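Local structure of magnesium transporter, putative (Shewanella oneidensis MR-1, 3KXR) at the interface of chains A and B. The protein probably carries cations, most likely magnesium, across the membrane; this chain is a piece of it, with part of the MgtE N domain and a CBS-domain pair. Coordinates in Å, arbitrary orientation; residue numbers count along the deposited sequence, not the author numbering. Chains: chain A/B, Magnesium transporter, putative.

Contact 1: the interface of chains A and B. Residues chain A 7, 9, 12-13; chain B 82-84.
A:Gln12 meets the backbone of B:Glu84 with both ends of its carboxamide. The oxygen OE1 accepts the peptide N-H of B:Glu84, with 2.9 Å between A:Gln12 OE1 and B:Glu84 N, while the amide nitrogen donates to the carbonyl of the same residue, A:Gln12 NE2 to B:Glu84 O being 3.0 Å. Both bonds are nearly straight, 167° at the hydrogen, and each falls on a lone pair in the plane of the accepting carbonyl. B:Glu84 O also lies within 8° of the amide plane of A:Gln12, so the flat group lies along the B backbone much as a neighbouring strand would, and the pair of bonds fixes its rotation. The chain is extended beyond CG (chi2 178°), which carries the amide well clear of its own backbone. It is the main chain of B:Glu84 that is recognised.

Nearer its root, A:Gln12 packs against B:Ile83, whose CD1 lies 3.6 Å from A:Gln12 CB. The other branch of this isoleucine turns to A:Leu9: the two side chains cross at about a right angle, with B:Ile83 CG2 3.4 Å from A:Leu9 CD1. B:Ile83 is thus shared between a leucine and the aliphatic stem of the glutamine, beside the polar bonds. On the other flank, the methyl CD2 of A:Leu13 sits over the centre of the guanidinium face of B:Arg82, 4.0 Å from B:Arg82 CZ, again crossing at about a right angle.

From chain A the patch takes the N-terminal stretch of the MgtE N region, including the 3-10 helix 10-12. From chain B it takes the last residue of helix 73-82 in the first CBS domain and the start of the loop that leads on to strand 90-94.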
loop_
_atom_site.group_PDB
_atom_site.type_symbol
_atom_site.label_atom_id
_atom_site.label_comp_id
_atom_site.label_asym_id
_atom_site.label_seq_id
_atom_site.Cartn_x
_atom_site.Cartn_y
_atom_site.Cartn_z
ATOM N N ASP A 7 0.815 -12.145 -14.936
ATOM C CA ASP A 7 -0.453 -12.880 -15.180
ATOM C C ASP A 7 -1.251 -13.061 -13.866
ATOM O O ASP A 7 -1.641 -14.184 -13.542
ATOM C CB ASP A 7 -0.134 -14.240 -15.840
ATOM N N LEU A 9 -4.060 -12.591 -10.542
ATOM C CA LEU A 9 -5.507 -12.787 -10.332
ATOM C C LEU A 9 -6.254 -11.537 -9.886
ATOM O O LEU A 9 -7.268 -11.139 -10.473
ATOM C CB LEU A 9 -5.752 -13.872 -9.266
ATOM C CG LEU A 9 -7.214 -14.165 -8.868
ATOM C CD1 LEU A 9 -7.994 -14.596 -10.081
ATOM C CD2 LEU A 9 -7.353 -15.210 -7.754
ATOM N N GLN A 12 -6.877 -8.945 -12.213
ATOM C CA GLN A 12 -7.850 -9.293 -13.234
ATOM C C GLN A 12 -9.285 -9.007 -12.789
ATOM O O GLN A 12 -10.210 -9.163 -13.582
ATOM C CB GLN A 12 -7.731 -10.784 -13.577
ATOM C CG GLN A 12 -6.860 -11.121 -14.734
ATOM C CD GLN A 12 -6.803 -12.611 -14.926
ATOM O OE1 GLN A 12 -7.471 -13.183 -15.801
ATOM N NE2 GLN A 12 -6.024 -13.266 -14.082
ATOM N N LEU A 13 -9.476 -8.623 -11.530
ATOM C CA LEU A 13 -10.816 -8.343 -10.991
ATOM C C LEU A 13 -10.972 -6.885 -10.605
ATOM O O LEU A 13 -10.188 -6.377 -9.847
ATOM C CB LEU A 13 -11.063 -9.173 -9.735
ATOM C CG LEU A 13 -11.559 -10.606 -9.911
ATOM C CD1 LEU A 13 -11.887 -11.139 -8.552
ATOM C CD2 LEU A 13 -12.799 -10.725 -10.813
ATOM N N ARG B 82 -13.825 -15.937 -16.862
ATOM C CA ARG B 82 -13.351 -14.556 -16.743
ATOM C C ARG B 82 -11.932 -14.415 -16.197
ATOM O O ARG B 82 -11.384 -13.358 -16.218
ATOM C CB ARG B 82 -14.285 -13.787 -15.825
ATOM C CG ARG B 82 -14.034 -14.097 -14.330
ATOM C CD ARG B 82 -15.148 -13.611 -13.409
ATOM N NE ARG B 82 -15.416 -12.170 -13.534
ATOM C CZ ARG B 82 -16.256 -11.483 -12.751
ATOM N NH1 ARG B 82 -16.922 -12.084 -11.756
ATOM N NH2 ARG B 82 -16.437 -10.184 -12.974
ATOM N N ILE B 83 -11.373 -15.478 -15.654
ATOM C CA ILE B 83 -10.075 -15.437 -14.986
ATOM C C ILE B 83 -9.172 -16.432 -15.642
ATOM O O ILE B 83 -9.590 -17.551 -15.925
ATOM C CB ILE B 83 -10.190 -15.872 -13.504
ATOM C CG1 ILE B 83 -10.763 -14.744 -12.659
ATOM C CG2 ILE B 83 -8.880 -16.199 -12.961
ATOM C CD1 ILE B 83 -10.293 -13.331 -13.085
ATOM N N GLU B 84 -7.940 -16.016 -15.886
ATOM C CA GLU B 84 -6.914 -16.903 -16.369
ATOM C C GLU B 84 -5.985 -17.144 -15.192
ATOM O O GLU B 84 -5.504 -16.222 -14.572
ATOM C CB GLU B 84 -6.189 -16.255 -17.522
ATOM C CG GLU B 84 -5.851 -17.209 -18.653
ATOM C CD GLU B 84 -5.221 -16.487 -19.797
ATOM O OE1 GLU B 84 -5.060 -15.239 -19.714
ATOM O OE2 GLU B 84 -4.889 -17.163 -20.795
#

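Contact 2: the interface of chains A and B. Residues chain A 13, 21, 25, 29; chain B 66-67, 75, 79, 82.
A:Trp21 pushes its indole edge-first into chain B, between B:Gln75, B:Phe79 and B:Arg82. From CB, a chi2 of 16° keeps the CA-CB bond nearly in the indole plane, with CD1 turned toward CA and the six-membered ring swung away from it, at helix 73-82. Along the pyrrole side, NE1 passes B:Gln75 CG, which covers one face of the indole toward its rim. Further out, CZ2 lies 3.9 Å from B:Gln75 CA, and CH2 comes within 3.3 Å of the backbone carbonyl oxygen B:Gln75 O. On the side away from NE1, CZ3 touches the face of B:Phe79, 3.7 Å from its CD2; the two rings meet edge-to-face, planes 75° apart. On the face opposite B:Gln75, B:Arg82 brings NH1 to 3.3 Å from the centroid of the six-membered ring of A:Trp21, with CD2 and CE3 also under it. The guanidinium stands almost upright on the indole, so this cation-pi contact is made through its NH1 tip, and the methyl of A:Leu13 backs the same group. An alanine in place of A:Trp21 would probably leave B:Arg82 NH1 without its aromatic partner and open a gap between it and B:Gln75, beside the face of B:Phe79.

Beyond the indole the contact is greasy: A:Phe29 CD1 lies 3.5 Å from B:Val66 CG1 as the two side chains run alongside each other, pointing opposite ways, and A:Leu25 CD2 is 4.1 Å from B:Leu67 CD2. No hydrogen bond or salt bridge crosses here.

Chain A supplies the loop between helices 15-20 and 27-36, the start of the latter, and A:Leu13, all from the MgtE N region; chain B supplies strand 66-68 and helix 73-82 of its first CBS domain.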
loop_
_atom_site.group_PDB
_atom_site.type_symbol
_atom_site.label_atom_id
_atom_site.label_comp_id
_atom_site.label_asym_id
_atom_site.label_seq_id
_atom_site.Cartn_x
_atom_site.Cartn_y
_atom_site.Cartn_z
ATOM N N LEU A 13 -9.476 -8.623 -11.530
ATOM C CA LEU A 13 -10.816 -8.343 -10.991
ATOM C C LEU A 13 -10.972 -6.885 -10.605
ATOM O O LEU A 13 -10.188 -6.377 -9.847
ATOM C CB LEU A 13 -11.063 -9.173 -9.735
ATOM C CG LEU A 13 -11.559 -10.606 -9.911
ATOM C CD1 LEU A 13 -11.887 -11.139 -8.552
ATOM C CD2 LEU A 13 -12.799 -10.725 -10.813
ATOM N N TRP A 21 -20.245 -9.325 -6.899
ATOM C CA TRP A 21 -20.154 -10.683 -6.373
ATOM C C TRP A 21 -20.034 -10.792 -4.858
ATOM O O TRP A 21 -19.522 -11.795 -4.328
ATOM C CB TRP A 21 -18.992 -11.377 -7.050
ATOM C CG TRP A 21 -19.447 -12.149 -8.191
ATOM C CD1 TRP A 21 -20.653 -12.054 -8.823
ATOM C CD2 TRP A 21 -18.723 -13.160 -8.855
ATOM N NE1 TRP A 21 -20.726 -12.958 -9.829
ATOM C CE2 TRP A 21 -19.550 -13.659 -9.873
ATOM C CE3 TRP A 21 -17.456 -13.713 -8.679
ATOM C CZ2 TRP A 21 -19.148 -14.684 -10.728
ATOM C CZ3 TRP A 21 -17.049 -14.742 -9.530
ATOM C CH2 TRP A 21 -17.888 -15.213 -10.542
ATOM N N LEU A 25 -18.494 -14.272 -2.856
ATOM C CA LEU A 25 -17.080 -14.347 -2.479
ATOM C C LEU A 25 -16.987 -14.282 -0.969
ATOM O O LEU A 25 -17.650 -13.449 -0.374
ATOM C CB LEU A 25 -16.320 -13.155 -3.054
ATOM C CG LEU A 25 -16.192 -13.122 -4.577
ATOM C CD1 LEU A 25 -15.689 -11.754 -5.065
ATOM C CD2 LEU A 25 -15.287 -14.255 -5.078
ATOM N N PHE A 29 -11.517 -13.362 0.775
ATOM C CA PHE A 29 -11.093 -13.194 -0.600
ATOM C C PHE A 29 -11.217 -11.713 -0.988
ATOM O O PHE A 29 -10.327 -11.146 -1.629
ATOM C CB PHE A 29 -11.957 -14.086 -1.501
ATOM C CG PHE A 29 -11.664 -13.943 -2.945
ATOM C CD1 PHE A 29 -10.897 -14.875 -3.609
ATOM C CD2 PHE A 29 -12.159 -12.869 -3.654
ATOM C CE1 PHE A 29 -10.604 -14.740 -4.961
ATOM C CE2 PHE A 29 -11.858 -12.717 -5.027
ATOM C CZ PHE A 29 -11.081 -13.662 -5.672
ATOM N N VAL B 66 -12.393 -19.475 -5.478
ATOM C CA VAL B 66 -13.189 -19.870 -4.323
ATOM C C VAL B 66 -14.548 -19.116 -4.315
ATOM O O VAL B 66 -14.622 -17.950 -4.688
ATOM C CB VAL B 66 -12.397 -19.620 -3.004
ATOM C CG1 VAL B 66 -11.826 -18.209 -3.006
ATOM C CG2 VAL B 66 -13.266 -19.868 -1.798
ATOM N N LEU B 67 -15.620 -19.799 -3.920
ATOM C CA LEU B 67 -16.936 -19.177 -3.765
ATOM C C LEU B 67 -17.596 -19.704 -2.487
ATOM O O LEU B 67 -17.274 -20.808 -2.011
ATOM C CB LEU B 67 -17.815 -19.483 -4.994
ATOM C CG LEU B 67 -17.494 -18.836 -6.353
ATOM C CD1 LEU B 67 -18.331 -19.411 -7.456
ATOM C CD2 LEU B 67 -17.704 -17.330 -6.264
ATOM N N GLN B 75 -22.368 -18.711 -11.288
ATOM C CA GLN B 75 -21.168 -18.005 -10.815
ATOM C C GLN B 75 -19.898 -18.769 -11.127
ATOM O O GLN B 75 -18.907 -18.179 -11.502
ATOM C CB GLN B 75 -21.221 -17.763 -9.308
ATOM C CG GLN B 75 -22.141 -16.620 -8.890
ATOM C CD GLN B 75 -23.595 -16.969 -9.088
ATOM O OE1 GLN B 75 -24.102 -17.931 -8.499
ATOM N NE2 GLN B 75 -24.267 -16.227 -9.972
ATOM N N PHE B 79 -16.705 -17.617 -13.391
ATOM C CA PHE B 79 -15.379 -17.497 -12.785
ATOM C C PHE B 79 -14.317 -18.144 -13.674
ATOM O O PHE B 79 -13.222 -17.612 -13.878
ATOM C CB PHE B 79 -15.373 -18.182 -11.403
ATOM C CG PHE B 79 -14.602 -17.435 -10.332
ATOM C CD1 PHE B 79 -13.578 -16.559 -10.650
ATOM C CD2 PHE B 79 -14.886 -17.667 -8.990
ATOM C CE1 PHE B 79 -12.871 -15.908 -9.646
ATOM C CE2 PHE B 79 -14.183 -17.030 -7.972
ATOM C CZ PHE B 79 -13.180 -16.151 -8.284
ATOM N N ARG B 82 -13.825 -15.937 -16.862
ATOM C CA ARG B 82 -13.351 -14.556 -16.743
ATOM C C ARG B 82 -11.932 -14.415 -16.197
ATOM O O ARG B 82 -11.384 -13.358 -16.218
ATOM C CB ARG B 82 -14.285 -13.787 -15.825
ATOM C CG ARG B 82 -14.034 -14.097 -14.330
ATOM C CD ARG B 82 -15.148 -13.611 -13.409
ATOM N NE ARG B 82 -15.416 -12.170 -13.534
ATOM C CZ ARG B 82 -16.256 -11.483 -12.751
ATOM N NH1 ARG B 82 -16.922 -12.084 -11.756
ATOM N NH2 ARG B 82 -16.437 -10.184 -12.974
#

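Contacts 1 and 2 adjoin, their C-alpha centres about 10 Å apart, and share A:Leu13 and B:Arg82. Helix 73-82 of chain B joins them: the side carrying B:Gln75, B:Phe79 and B:Arg82 serves contact 2, while its last residue and the loop beyond serve contact 1. Together they dock the MgtE N region of one copy on the first CBS domain of another, with backbone-directed polar bonds beside an aromatic and aliphatic patch. The two copies are not related by exact two-fold symmetry here, and the pairing may be one of crystal packing; the structure alone does not show that it forms in the full-length transporter.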